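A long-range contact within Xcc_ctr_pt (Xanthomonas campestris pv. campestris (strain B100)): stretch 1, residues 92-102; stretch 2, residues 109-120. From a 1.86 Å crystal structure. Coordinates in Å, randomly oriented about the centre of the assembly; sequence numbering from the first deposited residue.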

# COMPACT_ATOMS: atom_id res chain seq x y z
N LEU A 92 -2.64 6.93 15.92
CA LEU A 92 -1.83 5.74 16.19
C LEU A 92 -0.86 5.48 15.04
O LEU A 92 0.15 4.78 15.20
N VAL A 93 -1.16 6.03 13.86
CA VAL A 93 -0.10 6.11 12.86
C VAL A 93 0.98 7.05 13.35
O VAL A 93 2.14 6.93 12.96
N ARG A 94 0.63 7.96 14.27
CA ARG A 94 1.63 8.85 14.84
C ARG A 94 2.73 8.06 15.54
O ARG A 94 3.92 8.29 15.30
N ARG A 95 2.34 7.14 16.42
CA ARG A 95 3.33 6.33 17.15
C ARG A 95 4.06 5.39 16.20
O ARG A 95 5.29 5.25 16.28
N ARG A 96 3.32 4.75 15.30
CA ARG A 96 3.92 3.88 14.30
C ARG A 96 5.01 4.60 13.51
O ARG A 96 6.08 4.03 13.27
N LEU A 97 4.78 5.86 13.15
CA LEU A 97 5.76 6.61 12.37
C LEU A 97 6.87 7.19 13.23
O LEU A 97 8.00 7.31 12.78
N ILE A 98 6.57 7.58 14.47
CA ILE A 98 7.66 7.96 15.37
C ILE A 98 8.61 6.79 15.59
O ILE A 98 9.83 6.95 15.66
N ASN A 99 8.05 5.58 15.68
CA ASN A 99 8.89 4.40 15.90
C ASN A 99 9.88 4.19 14.76
O ASN A 99 11.03 3.82 15.00
N VAL A 100 9.47 4.46 13.51
CA VAL A 100 10.45 4.34 12.43
C VAL A 100 11.29 5.61 12.28
O VAL A 100 12.46 5.53 11.88
N LEU A 101 10.74 6.79 12.58
CA LEU A 101 11.56 7.99 12.46
C LEU A 101 12.69 8.01 13.48
O LEU A 101 13.78 8.53 13.20
N ASP A 102 12.46 7.42 14.67
CA ASP A 102 13.54 7.27 15.64
C ASP A 102 14.69 6.44 15.09
O ASP A 102 15.84 6.65 15.48
N ASP A 109 14.58 14.00 18.64
CA ASP A 109 13.31 13.85 19.33
C ASP A 109 12.16 14.18 18.39
O ASP A 109 12.18 15.19 17.68
N HIS A 110 11.15 13.31 18.40
CA HIS A 110 9.95 13.48 17.60
C HIS A 110 8.69 13.51 18.47
O HIS A 110 7.58 13.62 17.93
N GLU A 111 8.83 13.45 19.79
CA GLU A 111 7.67 13.31 20.67
C GLU A 111 6.78 14.55 20.66
O GLU A 111 5.58 14.45 20.91
N GLU A 112 7.35 15.72 20.38
CA GLU A 112 6.60 16.96 20.48
C GLU A 112 5.87 17.33 19.19
O GLU A 112 5.28 18.41 19.13
N LEU A 113 5.88 16.47 18.18
CA LEU A 113 5.18 16.77 16.94
C LEU A 113 3.76 16.21 17.00
O LEU A 113 3.53 15.14 17.57
N ASP A 114 2.81 16.95 16.43
CA ASP A 114 1.48 16.38 16.32
C ASP A 114 1.44 15.39 15.16
O ASP A 114 2.41 15.26 14.40
N ALA A 115 0.32 14.68 15.03
CA ALA A 115 0.24 13.61 14.04
C ALA A 115 0.54 14.13 12.64
O ALA A 115 1.36 13.56 11.91
N ASP A 116 -0.10 15.24 12.24
CA ASP A 116 0.13 15.75 10.90
C ASP A 116 1.58 16.20 10.70
O ASP A 116 2.12 16.05 9.61
N GLU A 117 2.23 16.71 11.75
CA GLU A 117 3.65 17.03 11.63
C GLU A 117 4.50 15.77 11.49
O GLU A 117 5.47 15.75 10.73
N VAL A 118 4.18 14.71 12.24
CA VAL A 118 4.91 13.46 12.09
C VAL A 118 4.71 12.91 10.68
O VAL A 118 5.65 12.40 10.05
N ILE A 119 3.50 13.06 10.14
CA ILE A 119 3.18 12.53 8.82
C ILE A 119 3.93 13.29 7.73
O ILE A 119 4.49 12.69 6.81
N LYS A 120 3.94 14.63 7.79
CA LYS A 120 4.63 15.36 6.72
C LYS A 120 6.15 15.24 6.82
O LYS A 120 6.85 15.30 5.79

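Residues 93-102 form a helix that packs against the loop and the first turns of the helix in residues 109-120. The two helix axes come within 9.2 Å and cross at 41°, and the contact buries 655 Å² in total. Leu92 is out of reach of the second stretch.

Val93, with chi1 in the p well, points sideways and meets the second helix through one methyl, CG1, which lies 4.1 Å from CD1 of Ile119.

Arg94 lies where the backbones come close, its CA 5.0 Å from CA of Ala115. Its side chain leaves sideways and is extended, with chi1 to chi3 all t, so that it runs past Ala115 (CB to CB, 4.1 Å) and carries the guanidinium to the loop ahead of the second helix. There Arg94 NE and NH2 both donate to the carbonyl oxygen of Leu113, each nitrogen 2.8 Å from Leu113 O. This oxygen lies near the guanidinium plane, as suits a two-pronged donor. Arg94 NH2 is also 2.5 Å from Glu111 O, so the group sits against the backbone of the type I turn from His110 to Leu113. Just beyond that turn, Asp114 caps the second helix by accepting from the backbone of Glu117, with 2.7 Å between Glu117 N and Asp114 OD1.

Arg95 starts away from the second stretch, but its t, p, p conformation bends the chain back. Its NH1 forms a salt bridge with Glu111, 3.0 Å from Glu111 OE1 and nearly linear at the hydrogen. Glu111 likewise starts away and returns, with chi1 and chi2 both m. Arg96 takes no part; its guanidinium is hydrogen-bonded elsewhere in the structure.

Leu97 (m, t) points toward the second helix and supplies part of the apolar centre: its CB is 3.5 Å from Val118 CG1 and its CD1 is 4.0 Å from Ile119 CG1. Val118, with chi1 t, is the knob of this packing, set in a hole lined by Arg94, Leu97, Ile98 and Leu101. Ile98 (m, t) closes another part of that hole with CG1, 3.8 Å from Val118 CG2, while its CD1 approaches the backbone of His110, 3.7 Å from His110 O.

Asn99 and Val100 make no contact across the interface. One turn on from Leu97, Leu101 (m, t) again points toward the second stretch and contacts both the helix and the loop. Its CD1 is 4.0 Å from Val118 CG1, and its CB lies over one face of the His110 imidazole, 4.0 Å from the ring centroid, in a CH-pi contact.

Asp102, with chi1 m, secures the same ring at its edge: His110 ND1 donates to Asp102 OD1 at 3.0 Å. Water 1 reinforces this corner, accepting from His110 N at 2.9 Å and lying 2.9 Å from Asp102 OD1 and 3.0 Å from Glu111 OE2. It lies near both carboxylates, whose Asp102 OD2 and Glu111 OE2 atoms are 4.6 Å apart.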

# COMPACT_ATOMS: atom_id res chain seq x y z
CB LEU A 92 -2.72 4.52 16.41
CG LEU A 92 -2.25 3.39 17.34
CD1 LEU A 92 -3.44 2.50 17.67
CD2 LEU A 92 -1.11 2.54 16.77
CB VAL A 93 -0.66 6.53 11.48
CG1 VAL A 93 -1.11 7.97 11.48
CG2 VAL A 93 0.40 6.31 10.42
CB ARG A 94 0.97 9.82 15.81
CG ARG A 94 1.96 10.72 16.51
CD ARG A 94 1.30 11.76 17.39
NE ARG A 94 2.31 12.63 18.00
CZ ARG A 94 2.95 12.34 19.13
NH1 ARG A 94 2.69 11.21 19.78
NH2 ARG A 94 3.85 13.19 19.62
CB ARG A 95 2.63 5.54 18.26
CG ARG A 95 3.57 4.68 19.12
CD ARG A 95 4.60 5.54 19.85
NE ARG A 95 3.93 6.58 20.61
CZ ARG A 95 4.52 7.67 21.09
NH1 ARG A 95 5.82 7.87 20.89
NH2 ARG A 95 3.79 8.56 21.76
CB ARG A 96 2.82 3.35 13.37
CG ARG A 96 3.27 2.43 12.23
CD ARG A 96 2.10 2.19 11.27
NE ARG A 96 0.86 2.03 12.02
CZ ARG A 96 -0.34 2.40 11.60
NH1 ARG A 96 -0.49 2.97 10.41
NH2 ARG A 96 -1.41 2.21 12.37
CB LEU A 97 5.08 7.72 11.56
CG LEU A 97 4.24 7.26 10.37
CD1 LEU A 97 3.64 8.46 9.62
CD2 LEU A 97 5.09 6.41 9.43
CB ILE A 98 7.10 8.51 16.70
CG1 ILE A 98 6.46 9.88 16.47
CG2 ILE A 98 8.21 8.60 17.75
CD1 ILE A 98 5.71 10.42 17.67
CB ASN A 99 8.01 3.17 16.10
CG ASN A 99 7.44 3.09 17.51
OD1 ASN A 99 7.99 3.68 18.43
ND2 ASN A 99 6.33 2.39 17.67
CB VAL A 100 9.79 3.94 11.09
CG1 VAL A 100 9.22 2.54 11.19
CG2 VAL A 100 8.71 4.92 10.67
CB LEU A 101 10.71 9.25 12.58
CG LEU A 101 9.81 9.60 11.38
CD1 LEU A 101 8.77 10.63 11.77
CD2 LEU A 101 10.62 10.09 10.20
CB ASP A 102 13.01 6.62 16.92
CG ASP A 102 12.17 7.56 17.75
OD1 ASP A 102 12.21 8.79 17.52
OD2 ASP A 102 11.45 7.06 18.63
CB ASP A 109 13.23 14.74 20.56
CG ASP A 109 12.01 14.41 21.41
OD1 ASP A 109 11.80 13.21 21.70
OD2 ASP A 109 11.26 15.33 21.78
CB HIS A 110 9.85 12.36 16.55
CG HIS A 110 11.08 12.23 15.69
ND1 HIS A 110 11.95 11.16 15.78
CD2 HIS A 110 11.58 13.04 14.73
CE1 HIS A 110 12.93 11.31 14.91
NE2 HIS A 110 12.73 12.45 14.26
CB GLU A 111 8.11 13.02 22.11
CG GLU A 111 8.76 11.67 22.28
CD GLU A 111 7.94 10.56 21.66
OE1 GLU A 111 6.70 10.53 21.87
OE2 GLU A 111 8.55 9.72 20.95
CB GLU A 112 7.52 18.10 20.91
CG GLU A 112 8.10 17.95 22.32
CD GLU A 112 7.05 17.56 23.37
OE1 GLU A 112 5.96 18.19 23.41
OE2 GLU A 112 7.32 16.63 24.16
CB LEU A 113 5.91 16.18 15.73
CG LEU A 113 7.39 16.54 15.64
CD1 LEU A 113 8.04 15.88 14.44
CD2 LEU A 113 7.53 18.05 15.57
CB ASP A 114 0.41 17.47 16.20
CG ASP A 114 0.54 18.33 14.94
OD1 ASP A 114 1.06 17.86 13.89
OD2 ASP A 114 0.10 19.50 14.98
CB ALA A 115 -1.14 12.95 14.10
CB ASP A 116 -0.84 16.88 10.59
CG ASP A 116 -2.22 16.37 10.16
OD1 ASP A 116 -2.35 15.15 9.91
OD2 ASP A 116 -3.16 17.18 10.07
CB GLU A 117 4.11 17.86 12.84
CG GLU A 117 3.62 19.32 12.84
CD GLU A 117 3.71 19.97 14.22
OE1 GLU A 117 3.37 19.32 15.23
OE2 GLU A 117 4.14 21.14 14.30
CB VAL A 118 4.48 12.45 13.17
CG1 VAL A 118 4.90 11.01 12.81
CG2 VAL A 118 5.06 12.87 14.51
CB ILE A 119 1.66 12.55 8.60
CG1 ILE A 119 1.00 11.46 9.46
CG2 ILE A 119 1.32 12.32 7.14
CD1 ILE A 119 -0.51 11.56 9.55
CB LYS A 120 4.20 16.83 6.70
CG LYS A 120 4.66 17.65 7.88
CD LYS A 120 3.98 19.03 7.83
CE LYS A 120 4.55 20.00 8.86
NZ LYS A 120 3.78 21.27 8.91
O HOH W 1 11.05 10.62 19.51